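Local structure of alpha-Amylase (Thermotoga maritima, 2B5D) at residues A[93-96]-A[97-101]; A[104-107]-A[108-112]. The protein is named an alpha-amylase and belongs to glycosyl hydrolase family 57, with a mostly parallel beta-sheet core surrounded by many helices. All coordinates share one frame; numbering follows the deposited sequence.

Read from the N terminus, the chain leaves helix 68-91 through a short loop, and contact 1 (93-96 with 97-101) closes where that loop turns into helix 97-119. Contact 2 (104-107 with 108-112) follows further along the same helix, its centre about 15 Å from that of contact 1. The two lie in series, neither nesting nor crossing, and their segments meet only through the intervening backbone. Contact 1 sits at the surface and ties the inter-helix loop to the first turn of the helix; contact 2 is partly buried, where helix 97-119 packs against helix 68-91. Together they illustrate how a helix is started and then continued.

Contact 1 (A[93-96]-A[97-101]); sequences KKEH and PLKHK
The backbone turns into helix 97-119 at His96, the N-cap residue, whose carbonyl O accepts the first helical hydrogen bond from His100 N at 2.8 Å, with an N-H...O angle of 168°. Upstream, Lys93 is folded back beside the same turn, its CA 3.3 Å from His100 CD2. The two side chains run alongside each other in the same direction. Bends at chi3 and chi4 curl the lysine chain round, so that its NZ comes to 3.5 Å from His100 NE2, close enough for a weak hydrogen bond. On the imidazole side, CG stands anti to the backbone N (chi1 -175°), which carries the ring back to the lysine.

This is the N-terminus of a helix, with His96 at the N-cap and Pro97 opening the first turn, a place that suits proline because its missing N-H costs no helical bond. Glu95, the residue before the cap, reaches Lys99 four residues on. The lysine is fully extended and its end meets the carboxylate, with Glu95 OE1 3.6 Å from Lys99 NZ in a long salt bridge and OE2 3.4 Å from Lys99 CE. Arg269 is the stronger partner of Glu95 OE1, so the carboxylate joins the helix start to a loop far along the sequence, and the two cations would probably stabilise its negative charge. The His96 ring lies side by side with Leu98: Leu98 N comes to the edge of the imidazole in its plane, 3.2 Å from CD2, while Leu98 CB approaches the same carbon at 3.5 Å. Tyr306 meets this ring from another loop, its plane inclined by about 50°, and it also touches Lys99.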
ATOM      1  N   LYS A  93      17.146 -33.937  19.497  1.00 84.07           N
ATOM      2  CA  LYS A  93      17.887 -34.915  20.297  1.00 84.37           C
ATOM      3  C   LYS A  93      19.241 -34.432  20.852  1.00 84.30           C
ATOM      4  O   LYS A  93      19.592 -34.749  21.992  1.00 83.81           O
ATOM      5  CB  LYS A  93      18.082 -36.188  19.479  1.00 84.75           C
ATOM      6  CG  LYS A  93      18.139 -37.477  20.298  1.00 84.77           C
ATOM      7  CD  LYS A  93      17.983 -38.708  19.392  1.00 84.96           C
ATOM      8  CE  LYS A  93      16.597 -38.801  18.729  1.00 86.36           C
ATOM      9  NZ  LYS A  93      15.486 -39.061  19.709  1.00 86.27           N
ATOM     10  N   LYS A  94      19.992 -33.667  20.058  1.00 84.32           N
ATOM     11  CA  LYS A  94      21.290 -33.174  20.526  1.00 84.93           C
ATOM     12  C   LYS A  94      21.267 -31.697  20.985  1.00 83.99           C
ATOM     13  O   LYS A  94      22.309 -31.139  21.375  1.00 84.23           O
ATOM     14  CB  LYS A  94      22.387 -33.445  19.481  1.00 85.02           C
ATOM     15  CG  LYS A  94      23.731 -33.922  20.101  1.00 86.91           C
ATOM     16  CD  LYS A  94      24.849 -34.122  19.042  1.00 87.03           C
ATOM     17  CE  LYS A  94      24.770 -35.510  18.347  1.00 90.12           C
ATOM     18  NZ  LYS A  94      25.359 -35.475  16.963  1.00 90.66           N
ATOM     19  N   GLU A  95      20.078 -31.084  20.958  1.00 82.91           N
ATOM     20  CA  GLU A  95      19.860 -29.706  21.449  1.00 81.09           C
ATOM     21  C   GLU A  95      19.470 -29.782  22.917  1.00 79.95           C
ATOM     22  O   GLU A  95      19.480 -30.875  23.499  1.00 79.81           O
ATOM     23  CB  GLU A  95      18.753 -29.026  20.652  1.00 80.95           C
ATOM     24  CG  GLU A  95      18.783 -29.354  19.182  1.00 81.19           C
ATOM     25  CD  GLU A  95      17.875 -28.459  18.366  1.00 82.76           C
ATOM     26  OE1 GLU A  95      18.381 -27.505  17.735  1.00 82.08           O
ATOM     27  OE2 GLU A  95      16.650 -28.698  18.357  1.00 82.95           O
ATOM     28  N   HIS A  96      19.119 -28.637  23.513  1.00 78.41           N
ATOM     29  CA  HIS A  96      18.645 -28.584  24.912  1.00 76.55           C
ATOM     30  C   HIS A  96      17.632 -29.694  25.271  1.00 75.49           C
ATOM     31  O   HIS A  96      16.709 -29.986  24.498  1.00 75.26           O
ATOM     32  CB  HIS A  96      18.045 -27.217  25.206  1.00 76.38           C
ATOM     33  CG  HIS A  96      18.048 -26.848  26.658  1.00 76.21           C
ATOM     34  ND1 HIS A  96      18.832 -25.830  27.163  1.00 76.55           N
ATOM     35  CD2 HIS A  96      17.347 -27.339  27.707  1.00 75.39           C
ATOM     36  CE1 HIS A  96      18.624 -25.721  28.464  1.00 77.19           C
ATOM     37  NE2 HIS A  96      17.725 -26.623  28.818  1.00 76.45           N
ATOM     38  N   PRO A  97      17.829 -30.348  26.432  1.00 74.49           N
ATOM     39  CA  PRO A  97      16.894 -31.363  26.916  1.00 73.71           C
ATOM     40  C   PRO A  97      15.434 -30.911  27.145  1.00 72.73           C
ATOM     41  O   PRO A  97      14.526 -31.717  26.974  1.00 72.60           O
ATOM     42  CB  PRO A  97      17.536 -31.824  28.234  1.00 74.10           C
ATOM     43  CG  PRO A  97      18.458 -30.725  28.609  1.00 73.99           C
ATOM     44  CD  PRO A  97      18.986 -30.221  27.333  1.00 74.32           C
ATOM     45  N   LEU A  98      15.218 -29.656  27.546  1.00 71.85           N
ATOM     46  CA  LEU A  98      13.856 -29.088  27.656  1.00 70.83           C
ATOM     47  C   LEU A  98      13.190 -29.101  26.292  1.00 70.57           C
ATOM     48  O   LEU A  98      12.063 -29.587  26.132  1.00 70.46           O
ATOM     49  CB  LEU A  98      13.886 -27.660  28.229  1.00 70.19           C
ATOM     50  CG  LEU A  98      14.130 -27.538  29.741  1.00 69.19           C
ATOM     51  CD1 LEU A  98      14.282 -26.093  30.182  1.00 66.36           C
ATOM     52  CD2 LEU A  98      13.031 -28.233  30.548  1.00 67.65           C
ATOM     53  N   LYS A  99      13.940 -28.596  25.316  1.00 70.51           N
ATOM     54  CA  LYS A  99      13.533 -28.469  23.937  1.00 70.65           C
ATOM     55  C   LYS A  99      13.272 -29.832  23.327  1.00 70.89           C
ATOM     56  O   LYS A  99      12.239 -30.028  22.674  1.00 71.18           O
ATOM     57  CB  LYS A  99      14.607 -27.710  23.169  1.00 70.37           C
ATOM     58  CG  LYS A  99      14.279 -27.435  21.719  1.00 71.17           C
ATOM     59  CD  LYS A  99      15.310 -26.491  21.148  1.00 70.28           C
ATOM     60  CE  LYS A  99      14.966 -26.131  19.739  1.00 72.31           C
ATOM     61  NZ  LYS A  99      16.023 -25.222  19.195  1.00 74.74           N
ATOM     62  N   HIS A 100      14.182 -30.783  23.560  1.00 71.06           N
ATOM     63  CA  HIS A 100      13.944 -32.192  23.154  1.00 70.58           C
ATOM     64  C   HIS A 100      12.684 -32.786  23.784  1.00 69.67           C
ATOM     65  O   HIS A 100      11.883 -33.401  23.097  1.00 69.21           O
ATOM     66  CB  HIS A 100      15.152 -33.113  23.437  1.00 70.68           C
ATOM     67  CG  HIS A 100      14.963 -34.515  22.924  1.00 71.18           C
ATOM     68  ND1 HIS A 100      14.703 -35.586  23.754  1.00 71.94           N
ATOM     69  CD2 HIS A 100      14.930 -35.005  21.661  1.00 71.81           C
ATOM     70  CE1 HIS A 100      14.535 -36.677  23.026  1.00 73.19           C
ATOM     71  NE2 HIS A 100      14.673 -36.352  21.753  1.00 73.61           N
ATOM     72  N   LYS A 101      12.539 -32.599  25.096  1.00 69.33           N
ATOM     73  CA  LYS A 101      11.388 -33.084  25.859  1.00 69.28           C
ATOM     74  C   LYS A 101      10.040 -32.544  25.329  1.00 69.50           C
ATOM     75  O   LYS A 101       9.094 -33.321  25.138  1.00 69.35           O
ATOM     76  CB  LYS A 101      11.577 -32.717  27.317  1.00 68.95           C
ATOM     77  CG  LYS A 101      10.588 -33.327  28.257  1.00 70.62           C
ATOM     78  CD  LYS A 101      10.807 -32.814  29.669  1.00 70.60           C
ATOM     79  CE  LYS A 101       9.530 -32.954  30.480  1.00 73.82           C
ATOM     80  NZ  LYS A 101       9.736 -32.501  31.881  1.00 77.49           N
TER

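Contact 2 (A[104-107]-A[108-112]); sequences KFYR and EHFEK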
ATOM      1  N   LYS A 104       8.680 -34.047  22.115  1.00 70.35           N
ATOM      2  CA  LYS A 104       8.043 -35.349  22.307  1.00 71.46           C
ATOM      3  C   LYS A 104       6.654 -35.174  22.932  1.00 71.38           C
ATOM      4  O   LYS A 104       5.730 -35.952  22.635  1.00 70.77           O
ATOM      5  CB  LYS A 104       8.935 -36.265  23.157  1.00 71.46           C
ATOM      6  CG  LYS A 104      10.415 -36.015  22.889  1.00 72.96           C
ATOM      7  CD  LYS A 104      11.301 -37.231  23.073  1.00 75.89           C
ATOM      8  CE  LYS A 104      11.267 -37.766  24.481  1.00 76.79           C
ATOM      9  NZ  LYS A 104      10.397 -38.957  24.428  1.00 79.10           N
ATOM     10  N   PHE A 105       6.523 -34.156  23.795  1.00 71.30           N
ATOM     11  CA  PHE A 105       5.219 -33.757  24.302  1.00 71.52           C
ATOM     12  C   PHE A 105       4.316 -33.411  23.116  1.00 71.11           C
ATOM     13  O   PHE A 105       3.192 -33.909  23.032  1.00 70.28           O
ATOM     14  CB  PHE A 105       5.297 -32.581  25.282  1.00 72.03           C
ATOM     15  CG  PHE A 105       3.936 -31.983  25.608  1.00 74.03           C
ATOM     16  CD1 PHE A 105       3.338 -31.049  24.749  1.00 74.68           C
ATOM     17  CD2 PHE A 105       3.240 -32.378  26.751  1.00 75.11           C
ATOM     18  CE1 PHE A 105       2.081 -30.517  25.030  1.00 75.50           C
ATOM     19  CE2 PHE A 105       1.981 -31.837  27.043  1.00 76.47           C
ATOM     20  CZ  PHE A 105       1.407 -30.898  26.178  1.00 74.61           C
ATOM     21  N   TYR A 106       4.845 -32.588  22.207  1.00 71.24           N
ATOM     22  CA  TYR A 106       4.136 -32.129  21.006  1.00 71.92           C
ATOM     23  C   TYR A 106       3.677 -33.230  20.069  1.00 72.92           C
ATOM     24  O   TYR A 106       2.569 -33.162  19.541  1.00 73.02           O
ATOM     25  CB  TYR A 106       4.975 -31.112  20.233  1.00 71.20           C
ATOM     26  CG  TYR A 106       4.921 -29.724  20.804  1.00 69.84           C
ATOM     27  CD1 TYR A 106       6.083 -28.989  21.008  1.00 69.15           C
ATOM     28  CD2 TYR A 106       3.701 -29.148  21.158  1.00 68.47           C
ATOM     29  CE1 TYR A 106       6.041 -27.700  21.541  1.00 69.07           C
ATOM     30  CE2 TYR A 106       3.644 -27.874  21.687  1.00 69.55           C
ATOM     31  CZ  TYR A 106       4.812 -27.147  21.873  1.00 69.82           C
ATOM     32  OH  TYR A 106       4.735 -25.873  22.388  1.00 69.57           O
ATOM     33  N   ARG A 107       4.530 -34.240  19.874  1.00 74.52           N
ATOM     34  CA  ARG A 107       4.180 -35.435  19.100  1.00 75.72           C
ATOM     35  C   ARG A 107       3.013 -36.209  19.722  1.00 75.54           C
ATOM     36  O   ARG A 107       2.037 -36.514  19.033  1.00 75.59           O
ATOM     37  CB  ARG A 107       5.410 -36.328  18.861  1.00 75.45           C
ATOM     38  CG  ARG A 107       5.097 -37.828  18.750  1.00 77.98           C
ATOM     39  CD  ARG A 107       6.027 -38.622  17.815  1.00 78.23           C
ATOM     40  NE  ARG A 107       7.422 -38.728  18.283  1.00 83.40           N
ATOM     41  CZ  ARG A 107       7.816 -39.319  19.415  1.00 84.64           C
ATOM     42  NH1 ARG A 107       6.928 -39.845  20.253  1.00 86.13           N
ATOM     43  NH2 ARG A 107       9.105 -39.357  19.727  1.00 86.18           N
ATOM     44  N   GLU A 108       3.108 -36.515  21.013  1.00 76.00           N
ATOM     45  CA  GLU A 108       2.054 -37.276  21.699  1.00 77.08           C
ATOM     46  C   GLU A 108       0.731 -36.488  21.699  1.00 76.27           C
ATOM     47  O   GLU A 108      -0.330 -37.029  21.347  1.00 76.37           O
ATOM     48  CB  GLU A 108       2.482 -37.682  23.141  1.00 77.16           C
ATOM     49  CG  GLU A 108       1.807 -38.985  23.676  1.00 78.71           C
ATOM     50  CD  GLU A 108       1.925 -39.180  25.217  1.00 79.44           C
ATOM     51  OE1 GLU A 108       0.889 -39.448  25.891  1.00 80.70           O
ATOM     52  OE2 GLU A 108       3.054 -39.071  25.759  1.00 82.37           O
ATOM     53  N   HIS A 109       0.818 -35.207  22.063  1.00 75.63           N
ATOM     54  CA  HIS A 109      -0.333 -34.303  22.137  1.00 75.01           C
ATOM     55  C   HIS A 109      -1.097 -34.156  20.819  1.00 74.80           C
ATOM     56  O   HIS A 109      -2.321 -34.337  20.780  1.00 74.30           O
ATOM     57  CB  HIS A 109       0.127 -32.942  22.637  1.00 75.20           C
ATOM     58  CG  HIS A 109      -0.990 -32.043  23.056  1.00 75.86           C
ATOM     59  ND1 HIS A 109      -1.148 -30.768  22.552  1.00 75.70           N
ATOM     60  CD2 HIS A 109      -2.006 -32.232  23.929  1.00 75.92           C
ATOM     61  CE1 HIS A 109      -2.199 -30.203  23.114  1.00 76.15           C
ATOM     62  NE2 HIS A 109      -2.744 -31.074  23.945  1.00 77.12           N
ATOM     63  N   PHE A 110      -0.378 -33.843  19.740  1.00 74.90           N
ATOM     64  CA  PHE A 110      -1.005 -33.730  18.420  1.00 74.82           C
ATOM     65  C   PHE A 110      -1.637 -35.026  17.973  1.00 75.21           C
ATOM     66  O   PHE A 110      -2.669 -34.993  17.293  1.00 75.17           O
ATOM     67  CB  PHE A 110      -0.034 -33.252  17.347  1.00 74.21           C
ATOM     68  CG  PHE A 110       0.523 -31.895  17.592  1.00 75.01           C
ATOM     69  CD1 PHE A 110      -0.150 -30.975  18.398  1.00 74.32           C
ATOM     70  CD2 PHE A 110       1.721 -31.513  17.002  1.00 75.48           C
ATOM     71  CE1 PHE A 110       0.371 -29.732  18.626  1.00 72.95           C
ATOM     72  CE2 PHE A 110       2.247 -30.251  17.226  1.00 74.26           C
ATOM     73  CZ  PHE A 110       1.569 -29.364  18.044  1.00 73.69           C
ATOM     74  N   GLU A 111      -1.027 -36.155  18.333  1.00 75.61           N
ATOM     75  CA  GLU A 111      -1.602 -37.452  17.979  1.00 77.02           C
ATOM     76  C   GLU A 111      -2.933 -37.614  18.694  1.00 76.43           C
ATOM     77  O   GLU A 111      -3.950 -37.908  18.059  1.00 76.47           O
ATOM     78  CB  GLU A 111      -0.658 -38.614  18.317  1.00 76.99           C
ATOM     79  CG  GLU A 111       0.314 -38.995  17.197  1.00 78.68           C
ATOM     80  CD  GLU A 111       1.274 -40.130  17.584  1.00 79.90           C
ATOM     81  OE1 GLU A 111       0.945 -40.925  18.512  1.00 83.59           O
ATOM     82  OE2 GLU A 111       2.366 -40.218  16.954  1.00 83.68           O
ATOM     83  N   LYS A 112      -2.911 -37.397  20.013  1.00 76.23           N
ATOM     84  CA  LYS A 112      -4.110 -37.376  20.857  1.00 76.06           C
ATOM     85  C   LYS A 112      -5.253 -36.527  20.294  1.00 75.43           C
ATOM     86  O   LYS A 112      -6.399 -36.978  20.235  1.00 75.34           O
ATOM     87  CB  LYS A 112      -3.753 -36.899  22.265  1.00 76.49           C
ATOM     88  CG  LYS A 112      -3.764 -37.988  23.328  1.00 78.36           C
ATOM     89  CD  LYS A 112      -5.174 -38.178  23.934  1.00 81.39           C
ATOM     90  CE  LYS A 112      -6.119 -39.019  23.019  1.00 82.25           C
ATOM     91  NZ  LYS A 112      -7.536 -39.111  23.535  1.00 80.26           N
TER
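Lys104 continues the helix's i to i+4 backbone bonds, its carbonyl O accepting from Glu108 N at 3.1 Å. Phe105 O does the same for His109 N, and the two side chains then lie alongside each other. Phe105 CE1 is 3.9 Å from His109 CB, and Phe105 CZ sits over one face of the imidazole towards its rim. The planes are 27° apart and slid so far that the rings barely overlap. No partner is found for the buried His109 ND1.

Tyr106 repeats the pattern with Phe110: its CD2 packs 3.8 Å from Phe110 CZ, the rings again offset with little overlap. Its carbonyl O, besides receiving Phe110 N, rests over one face of the phenyl ring, 3.1 Å from CG; a chi1 of -62° folds the ring back beside that oxygen. The hydroxyl of the buried Tyr106 is hydrogen-bonded to Lys290 O and Arg259 NH1. Arg107 O accepts from Glu111 N, and the aliphatic part of its side chain runs beside the glutamate, CG 4.0 Å from Glu111 OE2, while the charged groups stay apart.

Phe110 also packs on Leu81 and Ile82, and Lys104 and Arg107 on Val89, so that helices 68-91 and 97-119, joined by a short loop, pack as an antiparallel helical hairpin, with residues three apart on 97-119 presenting one side to its partner.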